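Local coordinates for protein ORF 37 (PDB 3FHD) that cuts single- and double-stranded DNA as an exo- and endonuclease and helps process branched viral DNA into unit-length genomes for packaging, at residues I77-P82 with P491-D496; M81-M86 with S124-C129; V240-A245 with C262-I267; S404-Y409 with G420-Y425. All blocks are in the same frame, centred on the assembly; numbering follows the deposited sequence.

Contact 1 (I77-P82 with P491-D496)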
loop_
_atom_site.group_PDB
_atom_site.type_symbol
_atom_site.label_atom_id
_atom_site.label_comp_id
_atom_site.label_asym_id
_atom_site.label_seq_id
_atom_site.Cartn_x
_atom_site.Cartn_y
_atom_site.Cartn_z
ATOM N N ILE A 77 22.464 9.364 25.739
ATOM C CA ILE A 77 21.348 8.876 24.932
ATOM C C ILE A 77 21.483 9.286 23.463
ATOM O O ILE A 77 21.407 10.469 23.114
ATOM C CB ILE A 77 19.983 9.277 25.560
ATOM C CG1 ILE A 77 19.850 8.711 26.996
ATOM C CG2 ILE A 77 18.800 8.868 24.657
ATOM C CD1 ILE A 77 19.980 7.166 27.134
ATOM N N GLN A 78 21.693 8.284 22.609
ATOM C CA GLN A 78 21.745 8.474 21.162
ATOM C C GLN A 78 20.822 7.439 20.455
ATOM O O GLN A 78 21.270 6.372 20.023
ATOM C CB GLN A 78 23.202 8.401 20.681
ATOM C CG GLN A 78 24.097 9.502 21.314
ATOM C CD GLN A 78 25.572 9.121 21.470
ATOM O OE1 GLN A 78 26.021 8.056 21.029
ATOM N NE2 GLN A 78 26.330 10.001 22.109
ATOM N N PRO A 79 19.516 7.750 20.370
ATOM C CA PRO A 79 18.496 6.810 19.880
ATOM C C PRO A 79 18.713 6.314 18.441
ATOM O O PRO A 79 19.108 7.075 17.544
ATOM C CB PRO A 79 17.193 7.612 19.994
ATOM C CG PRO A 79 17.471 8.618 21.009
ATOM C CD PRO A 79 18.904 9.023 20.773
ATOM N N SER A 80 18.451 5.026 18.254
ATOM C CA SER A 80 18.679 4.321 17.005
ATOM C C SER A 80 17.334 3.837 16.414
ATOM O O SER A 80 16.388 3.584 17.166
ATOM C CB SER A 80 19.566 3.112 17.315
ATOM O OG SER A 80 19.752 2.293 16.189
ATOM N N MET A 81 17.261 3.715 15.086
ATOM C CA MET A 81 16.176 2.996 14.415
ATOM C C MET A 81 16.670 1.618 13.938
ATOM O O MET A 81 17.815 1.507 13.458
ATOM C CB MET A 81 15.621 3.809 13.248
ATOM C CG MET A 81 15.028 5.165 13.663
ATOM S SD MET A 81 13.407 5.102 14.503
ATOM C CE MET A 81 12.335 4.867 13.078
ATOM N N PRO A 82 15.825 0.575 14.052
ATOM C CA PRO A 82 14.392 0.644 14.375
ATOM C C PRO A 82 14.006 0.669 15.872
ATOM O O PRO A 82 12.809 0.647 16.173
ATOM C CB PRO A 82 13.872 -0.627 13.734
ATOM C CG PRO A 82 15.009 -1.619 13.979
ATOM C CD PRO A 82 16.265 -0.824 13.843
ATOM N N PRO A 491 15.375 18.140 16.102
ATOM C CA PRO A 491 16.811 18.437 16.113
ATOM C C PRO A 491 17.479 18.192 17.475
ATOM O O PRO A 491 18.720 18.191 17.564
ATOM C CB PRO A 491 16.874 19.932 15.734
ATOM C CG PRO A 491 15.535 20.488 16.143
ATOM C CD PRO A 491 14.544 19.358 15.992
ATOM N N TYR A 492 16.661 18.014 18.512
ATOM C CA TYR A 492 17.133 17.795 19.887
ATOM C C TYR A 492 17.441 16.324 20.151
ATOM O O TYR A 492 17.846 15.976 21.264
ATOM C CB TYR A 492 16.097 18.281 20.913
ATOM C CG TYR A 492 14.713 17.726 20.664
ATOM C CD1 TYR A 492 13.809 18.427 19.865
ATOM C CD2 TYR A 492 14.325 16.479 21.170
ATOM C CE1 TYR A 492 12.567 17.936 19.594
ATOM C CE2 TYR A 492 13.052 15.968 20.903
ATOM C CZ TYR A 492 12.188 16.712 20.115
ATOM O OH TYR A 492 10.943 16.262 19.840
ATOM N N ILE A 493 17.213 15.462 19.151
ATOM C CA ILE A 493 17.479 14.022 19.272
ATOM C C ILE A 493 18.833 13.646 18.665
ATOM O O ILE A 493 19.081 13.873 17.468
ATOM C CB ILE A 493 16.331 13.132 18.620
ATOM C CG1 ILE A 493 14.991 13.330 19.333
ATOM C CG2 ILE A 493 16.708 11.627 18.664
ATOM C CD1 ILE A 493 13.822 12.441 18.783
ATOM N N LYS A 494 19.703 13.041 19.474
ATOM C CA LYS A 494 21.009 12.623 18.984
ATOM C C LYS A 494 20.958 11.307 18.215
ATOM O O LYS A 494 21.543 10.315 18.644
ATOM C CB LYS A 494 22.030 12.559 20.126
ATOM C CG LYS A 494 22.300 13.907 20.783
ATOM C CD LYS A 494 23.427 13.827 21.826
ATOM C CE LYS A 494 22.924 13.369 23.205
ATOM N NZ LYS A 494 21.922 14.314 23.812
ATOM N N TRP A 495 20.259 11.322 17.072
ATOM C CA TRP A 495 20.028 10.132 16.251
ATOM C C TRP A 495 21.347 9.415 15.960
ATOM O O TRP A 495 22.341 10.069 15.578
ATOM C CB TRP A 495 19.397 10.513 14.904
ATOM C CG TRP A 495 18.069 11.185 14.984
ATOM C CD1 TRP A 495 17.810 12.522 14.871
ATOM C CD2 TRP A 495 16.806 10.544 15.159
ATOM N NE1 TRP A 495 16.456 12.759 14.955
ATOM C CE2 TRP A 495 15.813 11.562 15.146
ATOM C CE3 TRP A 495 16.411 9.199 15.318
ATOM C CZ2 TRP A 495 14.453 11.287 15.301
ATOM C CZ3 TRP A 495 15.037 8.918 15.474
ATOM C CH2 TRP A 495 14.080 9.958 15.461
ATOM N N ASP A 496 21.349 8.096 16.161
ATOM C CA ASP A 496 22.457 7.233 15.780
ATOM C C ASP A 496 21.941 6.382 14.632
ATOM O O ASP A 496 21.195 5.425 14.844
ATOM C CB ASP A 496 22.939 6.381 16.977
ATOM C CG ASP A 496 24.080 5.414 16.614
ATOM O OD1 ASP A 496 24.197 5.016 15.440
ATOM O OD2 ASP A 496 24.879 5.047 17.505
HETATM O O HOH W 1 19.321 12.246 22.302
HETATM O O HOH W 2 23.239 4.900 19.804
HETATM O O HOH W 3 19.939 3.201 13.280
#
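Two loops from distant parts of the chain meet here: segment 77-82 leads into helix 83-100, while loop 491-496 follows helix 468-489. Asp496 N donates to Pro79 O over 2.8 Å in a nearly straight bond (173°), although it lies 34° out of the carbonyl plane. Lys494, the centre of an inverse gamma turn, directs its carbonyl O at Gln78 CA, 3.1 Å away, while the Gln78 and Lys494 side chains cross at a slant. The Lys494 chain bends at chi3 (-85°), which carries CE to 3.3 Å from Ile77 O; its ammonium continues to the carbonyls of Cys72 and Gln74. In the apolar part, Pro79 CG rests on Ile493 CG2 at 3.9 Å, and that methyl also covers the centre of one face of the Trp495 indole. Met81 runs beside the indole, with CG near CZ3. Of three waters, one links Ile77 O to Lys494 N, another lies between Gln78 O and Asp496 OD2, while OD1 is bonded to Ser498 OG, and the third links Met81 O to Asp496 O. The arrangement is that of two irregular loops joined by one main-chain hydrogen bond, bridging waters and an apolar patch, among helices 59-64, 66-72 and 468-489.

Contact 2 (M81-M86 with S124-C129)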
loop_
_atom_site.group_PDB
_atom_site.type_symbol
_atom_site.label_atom_id
_atom_site.label_comp_id
_atom_site.label_asym_id
_atom_site.label_seq_id
_atom_site.Cartn_x
_atom_site.Cartn_y
_atom_site.Cartn_z
ATOM N N MET A 81 17.261 3.715 15.086
ATOM C CA MET A 81 16.176 2.996 14.415
ATOM C C MET A 81 16.670 1.618 13.938
ATOM O O MET A 81 17.815 1.507 13.458
ATOM C CB MET A 81 15.621 3.809 13.248
ATOM C CG MET A 81 15.028 5.165 13.663
ATOM S SD MET A 81 13.407 5.102 14.503
ATOM C CE MET A 81 12.335 4.867 13.078
ATOM N N PRO A 82 15.825 0.575 14.052
ATOM C CA PRO A 82 14.392 0.644 14.375
ATOM C C PRO A 82 14.006 0.669 15.872
ATOM O O PRO A 82 12.809 0.647 16.173
ATOM C CB PRO A 82 13.872 -0.627 13.734
ATOM C CG PRO A 82 15.009 -1.619 13.979
ATOM C CD PRO A 82 16.265 -0.824 13.843
ATOM N N ALA A 83 14.979 0.698 16.793
ATOM C CA ALA A 83 14.697 0.533 18.222
ATOM C C ALA A 83 13.692 1.554 18.771
ATOM O O ALA A 83 12.816 1.209 19.559
ATOM C CB ALA A 83 16.023 0.528 19.078
ATOM N N LEU A 84 13.831 2.813 18.373
ATOM C CA LEU A 84 12.920 3.844 18.903
ATOM C C LEU A 84 11.471 3.668 18.345
ATOM O O LEU A 84 10.482 3.936 19.037
ATOM C CB LEU A 84 13.505 5.237 18.619
ATOM C CG LEU A 84 12.763 6.462 19.142
ATOM C CD1 LEU A 84 12.443 6.331 20.648
ATOM C CD2 LEU A 84 13.563 7.742 18.831
ATOM N N ARG A 85 11.369 3.191 17.110
ATOM C CA ARG A 85 10.065 2.841 16.504
ATOM C C ARG A 85 9.388 1.670 17.266
ATOM O O ARG A 85 8.170 1.710 17.485
ATOM C CB ARG A 85 10.262 2.479 15.016
ATOM C CG ARG A 85 8.959 2.246 14.249
ATOM C CD ARG A 85 8.104 3.488 14.163
ATOM N NE ARG A 85 6.748 3.157 13.682
ATOM C CZ ARG A 85 5.841 4.044 13.279
ATOM N NH1 ARG A 85 6.157 5.322 13.211
ATOM N NH2 ARG A 85 4.635 3.622 12.891
ATOM N N MET A 86 10.184 0.661 17.652
ATOM C CA MET A 86 9.710 -0.471 18.487
ATOM C C MET A 86 9.206 0.039 19.839
ATOM O O MET A 86 8.119 -0.340 20.271
ATOM C CB MET A 86 10.816 -1.528 18.697
ATOM C CG MET A 86 11.078 -2.410 17.471
ATOM S SD MET A 86 9.634 -3.290 16.811
ATOM C CE MET A 86 9.912 -2.925 15.132
ATOM N N SER A 124 13.838 2.632 29.950
ATOM C CA SER A 124 13.832 1.155 30.033
ATOM C C SER A 124 13.236 0.489 28.814
ATOM O O SER A 124 13.801 -0.468 28.265
ATOM C CB SER A 124 13.080 0.679 31.268
ATOM O OG SER A 124 13.712 1.168 32.421
ATOM N N VAL A 125 12.087 0.996 28.378
ATOM C CA VAL A 125 11.436 0.460 27.191
ATOM C C VAL A 125 12.406 0.527 26.015
ATOM O O VAL A 125 12.634 -0.489 25.337
ATOM C CB VAL A 125 10.124 1.204 26.877
ATOM C CG1 VAL A 125 9.562 0.781 25.535
ATOM C CG2 VAL A 125 9.118 0.911 27.997
ATOM N N TYR A 126 13.038 1.695 25.830
ATOM C CA TYR A 126 14.019 1.848 24.757
ATOM C C TYR A 126 15.171 0.831 24.846
ATOM O O TYR A 126 15.535 0.225 23.837
ATOM C CB TYR A 126 14.573 3.287 24.647
ATOM C CG TYR A 126 15.590 3.337 23.544
ATOM C CD1 TYR A 126 15.189 3.522 22.208
ATOM C CD2 TYR A 126 16.927 3.089 23.811
ATOM C CE1 TYR A 126 16.104 3.498 21.195
ATOM C CE2 TYR A 126 17.874 3.067 22.802
ATOM C CZ TYR A 126 17.443 3.267 21.498
ATOM O OH TYR A 126 18.362 3.237 20.493
ATOM N N ALA A 127 15.770 0.686 26.027
ATOM C CA ALA A 127 16.874 -0.244 26.230
ATOM C C ALA A 127 16.463 -1.689 25.852
ATOM O O ALA A 127 17.166 -2.366 25.111
ATOM C CB ALA A 127 17.390 -0.164 27.642
ATOM N N ALA A 128 15.312 -2.124 26.338
ATOM C CA ALA A 128 14.796 -3.474 26.049
ATOM C C ALA A 128 14.503 -3.656 24.551
ATOM O O ALA A 128 14.791 -4.723 23.967
ATOM C CB ALA A 128 13.542 -3.755 26.883
ATOM N N CYS A 129 13.908 -2.631 23.942
ATOM C CA CYS A 129 13.703 -2.624 22.482
ATOM C C CYS A 129 15.020 -2.648 21.718
ATOM O O CYS A 129 15.129 -3.326 20.703
ATOM C CB CYS A 129 12.838 -1.443 22.049
ATOM S SG CYS A 129 11.140 -1.670 22.589
#
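Ala83, in the first turn of helix 83-100, points its CB at Tyr126 of helix 122-130 and meets ring atom CE1 at 3.6 Å. The methyl approaches the ring obliquely and lies almost as near to CZ and the hydroxyl. The carbonyl O of Ala83 faces the other contact residue of helix 122-130, packing against Cys129 CB at 3.6 Å. At Leu84 the main chain does most of the touching: its N and CA lie at the rim of the phenol ring, close to the ring plane, with N 3.7 Å from Tyr126 CE1, and CB adds a looser contact with the same atom. Tyr126 reaches this position because its CG stands anti to the backbone N (chi1 179°), and its hydroxyl is bonded to Ser80 N, just before the helix. One turn on, Met86 sets CB against both CB and SG of Cys129, the sulfur at 3.9 Å, before its own chain bends away toward Arg137, Ile140 and Cys141. The meeting is thus apolar and close, with small residues, Ala83 and Cys129, bringing the backbones within 5.4 Å, CA to CA. Helix 59-64 lies against Leu84 through Phe62 and Leu63, Trp71 of helix 66-72 meets the Tyr126 ring, and helix 134-147 packs on Met86, so that the touching residues lie among these three helices.

Contact 3 (V240-A245 with C262-I267). With MG (magnesium ion), chain E; SO4 (sulfate ion), chain B.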
loop_
_atom_site.group_PDB
_atom_site.type_symbol
_atom_site.label_atom_id
_atom_site.label_comp_id
_atom_site.label_asym_id
_atom_site.label_seq_id
_atom_site.Cartn_x
_atom_site.Cartn_y
_atom_site.Cartn_z
ATOM N N VAL A 240 3.995 -0.458 4.384
ATOM C CA VAL A 240 2.963 -0.522 3.368
ATOM C C VAL A 240 1.682 -1.194 3.904
ATOM O O VAL A 240 1.707 -1.947 4.913
ATOM C CB VAL A 240 3.418 -1.291 2.090
ATOM C CG1 VAL A 240 4.742 -0.741 1.520
ATOM C CG2 VAL A 240 3.594 -2.759 2.369
ATOM N N SER A 241 0.558 -0.924 3.247
ATOM C CA SER A 241 -0.550 -1.877 3.361
ATOM C C SER A 241 -0.768 -2.420 1.937
ATOM O O SER A 241 -0.449 -1.738 0.945
ATOM C CB SER A 241 -1.830 -1.245 3.936
ATOM O OG SER A 241 -2.239 -0.169 3.124
ATOM N N LEU A 242 -1.252 -3.645 1.822
ATOM C CA LEU A 242 -1.504 -4.201 0.524
ATOM C C LEU A 242 -2.999 -4.222 0.237
ATOM O O LEU A 242 -3.796 -4.324 1.160
ATOM C CB LEU A 242 -0.961 -5.615 0.448
ATOM C CG LEU A 242 0.542 -5.863 0.773
ATOM C CD1 LEU A 242 0.854 -7.344 0.722
ATOM C CD2 LEU A 242 1.478 -5.093 -0.174
ATOM N N ASP A 243 -3.367 -4.162 -1.035
ATOM C CA ASP A 243 -4.799 -4.241 -1.372
ATOM C C ASP A 243 -5.264 -5.702 -1.397
ATOM O O ASP A 243 -6.301 -6.022 -0.821
ATOM C CB ASP A 243 -5.083 -3.581 -2.729
ATOM C CG ASP A 243 -4.776 -2.095 -2.740
ATOM O OD1 ASP A 243 -4.595 -1.503 -1.662
ATOM O OD2 ASP A 243 -4.725 -1.509 -3.826
ATOM N N PHE A 244 -4.531 -6.565 -2.094
ATOM C CA PHE A 244 -4.943 -7.966 -2.304
ATOM C C PHE A 244 -3.743 -8.852 -2.603
ATOM O O PHE A 244 -2.825 -8.411 -3.283
ATOM C CB PHE A 244 -5.889 -8.006 -3.520
ATOM C CG PHE A 244 -6.348 -9.389 -3.893
ATOM C CD1 PHE A 244 -7.385 -10.004 -3.211
ATOM C CD2 PHE A 244 -5.728 -10.084 -4.927
ATOM C CE1 PHE A 244 -7.799 -11.329 -3.582
ATOM C CE2 PHE A 244 -6.120 -11.385 -5.277
ATOM C CZ PHE A 244 -7.163 -11.995 -4.614
ATOM N N ALA A 245 -3.768 -10.113 -2.136
ATOM C CA ALA A 245 -2.748 -11.087 -2.510
ATOM C C ALA A 245 -3.354 -12.466 -2.662
ATOM O O ALA A 245 -4.284 -12.855 -1.921
ATOM C CB ALA A 245 -1.614 -11.102 -1.505
ATOM N N CYS A 262 3.697 -16.030 -3.973
ATOM C CA CYS A 262 2.396 -15.349 -3.897
ATOM C C CYS A 262 2.285 -14.326 -5.041
ATOM O O CYS A 262 3.282 -14.008 -5.696
ATOM C CB CYS A 262 2.228 -14.682 -2.535
ATOM S SG CYS A 262 3.457 -13.463 -2.200
ATOM N N LYS A 263 1.071 -13.852 -5.313
ATOM C CA LYS A 263 0.854 -12.841 -6.341
ATOM C C LYS A 263 0.279 -11.617 -5.642
ATOM O O LYS A 263 -0.734 -11.709 -4.967
ATOM C CB LYS A 263 -0.098 -13.332 -7.423
ATOM C CG LYS A 263 0.467 -14.457 -8.326
ATOM C CD LYS A 263 -0.528 -14.828 -9.431
ATOM C CE LYS A 263 0.052 -15.823 -10.446
ATOM N NZ LYS A 263 1.294 -15.282 -11.088
ATOM N N VAL A 264 0.950 -10.491 -5.766
ATOM C CA VAL A 264 0.520 -9.290 -5.017
ATOM C C VAL A 264 -0.093 -8.260 -5.983
ATOM O O VAL A 264 0.536 -7.903 -6.988
ATOM C CB VAL A 264 1.690 -8.705 -4.143
ATOM C CG1 VAL A 264 1.254 -7.419 -3.431
ATOM C CG2 VAL A 264 2.194 -9.780 -3.139
ATOM N N TYR A 265 -1.293 -7.735 -5.663
ATOM C CA TYR A 265 -1.960 -6.745 -6.534
ATOM C C TYR A 265 -2.245 -5.390 -5.851
ATOM O O TYR A 265 -2.792 -5.353 -4.736
ATOM C CB TYR A 265 -3.306 -7.276 -7.083
ATOM C CG TYR A 265 -3.278 -8.564 -7.888
ATOM C CD1 TYR A 265 -3.571 -8.563 -9.252
ATOM C CD2 TYR A 265 -3.017 -9.800 -7.268
ATOM C CE1 TYR A 265 -3.567 -9.766 -9.986
ATOM C CE2 TYR A 265 -3.029 -10.991 -7.982
ATOM C CZ TYR A 265 -3.299 -10.970 -9.337
ATOM O OH TYR A 265 -3.285 -12.145 -10.048
ATOM N N GLU A 266 -1.809 -4.305 -6.490
ATOM C CA GLU A 266 -2.199 -2.960 -6.124
ATOM C C GLU A 266 -3.415 -2.566 -7.011
ATOM O O GLU A 266 -3.316 -2.592 -8.217
ATOM C CB GLU A 266 -1.022 -2.007 -6.326
ATOM C CG GLU A 266 -1.329 -0.528 -6.138
ATOM C CD GLU A 266 -1.986 -0.177 -4.787
ATOM O OE1 GLU A 266 -1.600 -0.695 -3.694
ATOM O OE2 GLU A 266 -2.876 0.685 -4.822
ATOM N N ILE A 267 -4.527 -2.197 -6.386
ATOM C CA ILE A 267 -5.785 -1.951 -7.116
ATOM C C ILE A 267 -5.970 -0.446 -7.360
ATOM O O ILE A 267 -5.771 0.335 -6.448
ATOM C CB ILE A 267 -6.985 -2.562 -6.340
ATOM C CG1 ILE A 267 -6.939 -4.086 -6.422
ATOM C CG2 ILE A 267 -8.366 -2.002 -6.851
ATOM C CD1 ILE A 267 -7.702 -4.780 -5.341
HETATM MG MG MG E . -5.168 0.814 -4.198
HETATM S S SO4 B . 0.062 2.514 1.638
HETATM O O1 SO4 B . 0.541 3.881 1.766
HETATM O O2 SO4 B . -0.671 2.385 0.374
HETATM O O3 SO4 B . 1.242 1.674 1.629
HETATM O O4 SO4 B . -0.704 2.155 2.803
HETATM O O HOH W 4 -1.159 -3.891 -2.926
HETATM O O HOH W 5 -3.489 1.624 -2.065
#
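Two carboxylates crowd together around a magnesium ion: Asp243 OD2 and Glu266 OE2 lie 3.0 Å apart, an approach made possible by the metal they share. The ion is held by these two oxygens and by Ile267 O, each at 2.4 Å. Asp243 OD2 also accepts a hydrogen bond from Ile267 N at 2.7 Å on its anti lone pair, so one oxygen is gripped by both metal and main chain. Glu266 starts out away from Asp243, but its chain turns at chi2 (54°) and the carboxylates end with their planes 59° apart. Lys268 and Gln402 bond to the oxygens of Glu266. Beyond the metal the segments pair as antiparallel strands, Tyr265 N giving a bond to Phe244 O at 2.9 Å. On the face with Phe244 and Tyr265, the Phe244 edge is turned to the Tyr265 ring in an offset edge-to-face pair, CD2 to CD2 3.6 Å; Ala245 and Val264 occupy the opposite face, and Leu242 of the preceding loop meets Val264. The Asp and Glu-X-Lys pattern is that of the PD-(D/E)XK nucleases. The metal and Lys268 would probably offset the negative charge gathered here, consistent with a site that uses magnesium to cleave DNA.

Contact 4 (S404-Y409 with G420-Y425)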
loop_
_atom_site.group_PDB
_atom_site.type_symbol
_atom_site.label_atom_id
_atom_site.label_comp_id
_atom_site.label_asym_id
_atom_site.label_seq_id
_atom_site.Cartn_x
_atom_site.Cartn_y
_atom_site.Cartn_z
ATOM N N SER A 404 9.471 -4.571 -1.677
ATOM C CA SER A 404 10.582 -4.567 -0.722
ATOM C C SER A 404 10.118 -5.037 0.670
ATOM O O SER A 404 10.825 -5.842 1.324
ATOM C CB SER A 404 11.159 -3.145 -0.616
ATOM O OG SER A 404 11.776 -2.819 -1.855
ATOM N N ILE A 405 8.940 -4.566 1.094
ATOM C CA ILE A 405 8.386 -4.955 2.394
ATOM C C ILE A 405 7.935 -6.414 2.392
ATOM O O ILE A 405 8.258 -7.156 3.323
ATOM C CB ILE A 405 7.267 -4.036 2.915
ATOM C CG1 ILE A 405 7.801 -2.604 3.192
ATOM C CG2 ILE A 405 6.518 -4.694 4.140
ATOM C CD1 ILE A 405 8.936 -2.557 4.191
ATOM N N VAL A 406 7.211 -6.833 1.356
ATOM C CA VAL A 406 6.838 -8.266 1.217
ATOM C C VAL A 406 8.058 -9.204 1.268
ATOM O O VAL A 406 8.054 -10.258 1.922
ATOM C CB VAL A 406 6.014 -8.524 -0.082
ATOM C CG1 VAL A 406 5.869 -10.021 -0.316
ATOM C CG2 VAL A 406 4.632 -7.937 0.034
ATOM N N GLU A 407 9.105 -8.856 0.514
ATOM C CA GLU A 407 10.311 -9.686 0.462
ATOM C C GLU A 407 11.138 -9.704 1.750
ATOM O O GLU A 407 11.725 -10.736 2.098
ATOM C CB GLU A 407 11.141 -9.329 -0.773
ATOM C CG GLU A 407 10.451 -9.848 -2.049
ATOM C CD GLU A 407 10.848 -9.109 -3.317
ATOM O OE1 GLU A 407 11.926 -8.444 -3.312
ATOM O OE2 GLU A 407 10.070 -9.195 -4.314
ATOM N N GLU A 408 11.134 -8.582 2.458
ATOM C CA GLU A 408 11.694 -8.480 3.824
ATOM C C GLU A 408 10.997 -9.450 4.795
ATOM O O GLU A 408 11.678 -10.199 5.494
ATOM C CB GLU A 408 11.594 -7.017 4.313
ATOM C CG GLU A 408 12.235 -6.694 5.716
ATOM C CD GLU A 408 12.026 -5.203 6.087
ATOM O OE1 GLU A 408 11.615 -4.443 5.205
ATOM O OE2 GLU A 408 12.264 -4.768 7.247
ATOM N N TYR A 409 9.662 -9.459 4.815
ATOM C CA TYR A 409 8.892 -10.358 5.694
ATOM C C TYR A 409 9.127 -11.843 5.317
ATOM O O TYR A 409 9.363 -12.681 6.181
ATOM C CB TYR A 409 7.397 -10.031 5.603
ATOM C CG TYR A 409 6.908 -8.869 6.470
ATOM C CD1 TYR A 409 5.893 -9.076 7.425
ATOM C CD2 TYR A 409 7.462 -7.599 6.376
ATOM C CE1 TYR A 409 5.409 -8.007 8.223
ATOM C CE2 TYR A 409 7.004 -6.519 7.203
ATOM C CZ TYR A 409 5.976 -6.738 8.129
ATOM O OH TYR A 409 5.472 -5.695 8.916
ATOM N N GLY A 420 11.887 -19.240 -5.950
ATOM C CA GLY A 420 10.910 -18.366 -6.577
ATOM C C GLY A 420 10.723 -17.105 -5.796
ATOM O O GLY A 420 10.932 -17.085 -4.588
ATOM N N SER A 421 10.347 -16.041 -6.489
ATOM C CA SER A 421 10.028 -14.800 -5.822
ATOM C C SER A 421 8.591 -14.424 -6.165
ATOM O O SER A 421 8.015 -14.927 -7.124
ATOM C CB SER A 421 11.025 -13.667 -6.143
ATOM O OG SER A 421 11.143 -13.409 -7.544
ATOM N N PRO A 422 7.978 -13.598 -5.323
ATOM C CA PRO A 422 6.601 -13.198 -5.627
ATOM C C PRO A 422 6.507 -12.402 -6.938
ATOM O O PRO A 422 7.523 -11.910 -7.440
ATOM C CB PRO A 422 6.219 -12.340 -4.427
ATOM C CG PRO A 422 7.166 -12.816 -3.320
ATOM C CD PRO A 422 8.453 -13.047 -4.050
ATOM N N LYS A 423 5.303 -12.354 -7.513
ATOM C CA LYS A 423 5.008 -11.523 -8.678
ATOM C C LYS A 423 4.026 -10.402 -8.304
ATOM O O LYS A 423 3.148 -10.611 -7.461
ATOM C CB LYS A 423 4.450 -12.385 -9.826
ATOM C CG LYS A 423 5.350 -13.525 -10.234
ATOM C CD LYS A 423 6.512 -13.067 -11.107
ATOM C CE LYS A 423 7.404 -14.242 -11.533
ATOM N NZ LYS A 423 8.195 -14.873 -10.389
ATOM N N TYR A 424 4.208 -9.234 -8.927
ATOM C CA TYR A 424 3.481 -7.973 -8.605
ATOM C C TYR A 424 2.692 -7.481 -9.802
ATOM O O TYR A 424 3.113 -7.656 -10.965
ATOM C CB TYR A 424 4.447 -6.883 -8.104
ATOM C CG TYR A 424 5.241 -7.388 -6.932
ATOM C CD1 TYR A 424 4.697 -7.369 -5.630
ATOM C CD2 TYR A 424 6.500 -7.987 -7.142
ATOM C CE1 TYR A 424 5.427 -7.916 -4.565
ATOM C CE2 TYR A 424 7.233 -8.521 -6.078
ATOM C CZ TYR A 424 6.692 -8.497 -4.808
ATOM O OH TYR A 424 7.446 -9.027 -3.775
ATOM N N TYR A 425 1.540 -6.883 -9.521
ATOM C CA TYR A 425 0.618 -6.415 -10.566
ATOM C C TYR A 425 -0.095 -5.150 -10.134
ATOM O O TYR A 425 -0.313 -4.906 -8.931
ATOM C CB TYR A 425 -0.461 -7.466 -10.852
ATOM C CG TYR A 425 0.075 -8.855 -11.176
ATOM C CD1 TYR A 425 0.385 -9.227 -12.488
ATOM C CD2 TYR A 425 0.278 -9.774 -10.160
ATOM C CE1 TYR A 425 0.888 -10.521 -12.773
ATOM C CE2 TYR A 425 0.765 -11.038 -10.411
ATOM C CZ TYR A 425 1.072 -11.417 -11.715
ATOM O OH TYR A 425 1.561 -12.689 -11.912
#
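This is a helix-on-sheet contact, in which helix 394-412 meets the start of strand 423-432 through one polar bond and a small apolar patch. Tyr424 OH donates to Glu407 OE2 over 2.7 Å. The phenol oxygen approaches from above the carboxylate plane, 37° out of it, whereas the carboxylate oxygen lies at the edge of the phenol ring, near its plane, with OE2 3.4 Å from Tyr424 CE2. The two flat groups are turned 57° against each other. Glu407 sets out beside the contact, its CG anti to the carbonyl carbon (chi1 -72°), and the chain then extends to bring the carboxylate to the hydroxyl; CG itself lies 3.6 Å from Tyr424 OH. The other oxygen, OE1, forms a salt bridge with Lys471 of helix 468-489, so the carboxylate is held from both its oxygens, and the lysine would probably favour its charged form. One residue earlier on the helix, Val406 points at the strand and slides past Tyr424 in the opposite direction, its CG1 3.9 Å from the hydroxyl. The same methyl touches Pro422 CG at 4.3 Å, and Pro422 CD lies 4.2 Å from Glu407 OE2, beside the bond. Around the contact, Val399 and Ser403 of the same helix touch Tyr424 and Ile410 touches Pro422, while strand 423-432 runs between strands 262-269 and 455-464, bonded to the first through Lys423 and Tyr425 and to the second through Tyr424.

Overall arrangement
The four contacts form two neighbouring pairs. Contacts 1 and 2, with centres 11 Å apart, share Met81 and Pro82 and touch where Pro79 CB packs 3.8 Å from Leu84 CD2, in the helical region away from the metal. Contacts 3 and 4, whose centres are 10 Å apart, meet across the adjacent strands 262-269 and 423-432 of the mixed sheet, where Val264 N lies 2.8 Å from Lys423 O. About 33 Å separates the centres of contacts 1 and 3. Along the chain, contacts 2, 3 and 4 follow in series, with 3 and 4 nested inside the long loop closed by contact 1; the late segment 491-496 thus returns to the early helices beyond the nuclease core.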